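Putative DsbA oxidoreductase SCO1869 (Streptomyces coelicolor A3, PDB 3GL5) probably acts as a thiol-disulfide oxidoreductase of the DsbA family, built on a thioredoxin fold. Local coordinates at the interface of chains A and B. Numbering follows the deposited sequence. Chains: chain A/B, Putative DsbA oxidoreductase SCO1869.

The interface of chains A and B. Residues chain A 179, 186, 188, 192-195; chain B 218, 220.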
loop_
_atom_site.group_PDB
_atom_site.type_symbol
_atom_site.label_atom_id
_atom_site.label_comp_id
_atom_site.label_asym_id
_atom_site.label_seq_id
_atom_site.Cartn_x
_atom_site.Cartn_y
_atom_site.Cartn_z
ATOM N N LEU A 179 5.693 -11.954 11.448
ATOM C CA LEU A 179 5.147 -11.177 12.549
ATOM C C LEU A 179 4.608 -12.021 13.693
ATOM O O LEU A 179 4.078 -11.459 14.636
ATOM C CB LEU A 179 4.085 -10.205 12.065
ATOM C CG LEU A 179 4.713 -9.113 11.226
ATOM C CD1 LEU A 179 3.645 -8.303 10.569
ATOM C CD2 LEU A 179 5.645 -8.236 12.108
ATOM N N PHE A 186 -5.815 -11.144 12.309
ATOM C CA PHE A 186 -4.604 -10.684 12.979
ATOM C C PHE A 186 -4.406 -9.266 12.481
ATOM O O PHE A 186 -4.380 -9.041 11.266
ATOM C CB PHE A 186 -3.408 -11.617 12.646
ATOM C CG PHE A 186 -2.053 -11.149 13.192
ATOM C CD1 PHE A 186 -1.793 -11.129 14.573
ATOM C CD2 PHE A 186 -1.025 -10.764 12.306
ATOM C CE1 PHE A 186 -0.549 -10.714 15.058
ATOM C CE2 PHE A 186 0.244 -10.388 12.779
ATOM C CZ PHE A 186 0.473 -10.327 14.151
ATOM N N VAL A 188 -2.390 -5.603 12.871
ATOM C CA VAL A 188 -1.120 -5.043 13.246
ATOM C C VAL A 188 -1.282 -3.543 13.111
ATOM O O VAL A 188 -1.554 -3.023 12.026
ATOM C CB VAL A 188 0.029 -5.628 12.411
ATOM C CG1 VAL A 188 1.359 -4.903 12.717
ATOM C CG2 VAL A 188 0.146 -7.147 12.704
ATOM N N ALA A 192 3.557 -1.845 15.640
ATOM C CA ALA A 192 3.950 -1.822 17.074
ATOM C C ALA A 192 3.116 -2.760 17.913
ATOM O O ALA A 192 3.606 -3.350 18.896
ATOM C CB ALA A 192 3.853 -0.403 17.663
ATOM N N TYR A 193 1.841 -2.876 17.556
ATOM C CA TYR A 193 0.923 -3.685 18.332
ATOM C C TYR A 193 0.229 -4.752 17.483
ATOM O O TYR A 193 -0.316 -4.451 16.426
ATOM C CB TYR A 193 -0.110 -2.770 18.978
ATOM C CG TYR A 193 0.403 -2.078 20.220
ATOM C CD1 TYR A 193 0.250 -2.672 21.472
ATOM C CD2 TYR A 193 1.057 -0.841 20.151
ATOM C CE1 TYR A 193 0.711 -2.049 22.636
ATOM C CE2 TYR A 193 1.528 -0.208 21.316
ATOM C CZ TYR A 193 1.349 -0.829 22.546
ATOM O OH TYR A 193 1.804 -0.248 23.707
ATOM N N GLY A 194 0.239 -5.995 17.958
ATOM C CA GLY A 194 -0.516 -7.068 17.312
ATOM C C GLY A 194 -1.804 -7.375 18.046
ATOM O O GLY A 194 -1.796 -7.627 19.224
ATOM N N VAL A 195 -2.922 -7.371 17.352
ATOM C CA VAL A 195 -4.161 -7.818 17.959
ATOM C C VAL A 195 -4.717 -9.044 17.240
ATOM O O VAL A 195 -4.860 -9.061 16.016
ATOM C CB VAL A 195 -5.196 -6.676 18.009
ATOM C CG1 VAL A 195 -6.544 -7.204 18.477
ATOM C CG2 VAL A 195 -4.669 -5.573 18.938
ATOM N N LEU B 218 6.351 -7.350 18.063
ATOM C CA LEU B 218 5.084 -6.659 18.334
ATOM C C LEU B 218 4.597 -6.802 19.772
ATOM O O LEU B 218 4.846 -7.822 20.423
ATOM C CB LEU B 218 3.981 -7.187 17.430
ATOM C CG LEU B 218 4.024 -6.920 15.921
ATOM C CD1 LEU B 218 2.874 -7.622 15.270
ATOM C CD2 LEU B 218 3.978 -5.433 15.647
ATOM N N LEU B 220 1.357 -7.359 21.974
ATOM C CA LEU B 220 -0.007 -7.852 21.693
ATOM C C LEU B 220 -1.059 -7.313 22.691
ATOM O O LEU B 220 -0.695 -6.912 23.795
ATOM C CB LEU B 220 -0.019 -9.393 21.569
ATOM C CG LEU B 220 0.725 -10.012 20.361
ATOM C CD1 LEU B 220 1.539 -11.234 20.762
ATOM C CD2 LEU B 220 -0.182 -10.349 19.159
#
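A:Gly194, in strand 193-196, forms a parallel beta bridge with B:Leu220, in strand 219-221, so a C-terminal strand of one DsbA-like thioredoxin chain runs alongside a strand of the other. The bridge recurs with the chains exchanged in this two-fold symmetric pair, although the structure alone does not show whether the dimer is the working form.

Beside the bridge, B:Leu218 reaches into chain A as an apolar plug. Its CG stands anti to its own carbonyl carbon (chi1 -68°), and the two methyls share A:Val188 but part beyond it, CD1 towards A:Phe186 and CD2 towards the backbone of A:Ala192. CD1 lies beyond the CZ end of the A:Phe186 ring, displaced towards one face, with CD1 to CZ at 3.8 Å. It also meets the CG2 methyl of A:Val188 at 3.8 Å, the two side chains crossing at about a right angle. A:Val188 suits this spot because its branched CB presents both methyls: CG1 also approaches B:Leu218 CD2, at 4.0 Å. On its far side B:Leu218 CD2 packs on the main chain of A:Ala192, 3.6 Å from the carbonyl carbon A:Ala192 C, while the alanine methyl points away. A:Leu179, just after helix 166-178, borders the leucine with its backbone carbonyl, O lying 4.1 Å from CD1 of B:Leu218. An alanine in place of B:Leu218 would probably leave A:Phe186 CZ and the A:Val188 methyls without their partner and open a gap against A:Ala192.

The side chain of B:Leu220 leans against the backbone of its bridge partner. Its CD2 lies 3.8 Å from A:Gly194 CA, an approach helped by the absence of a side chain on glycine. With CG anti to the backbone N (chi1 174°), A:Phe186 reaches towards both leucines of chain B, offering its CZ end to B:Leu218 and its CE1 edge to B:Leu220 CD2, which lies nearly in the ring plane, 4.1 Å from CE1.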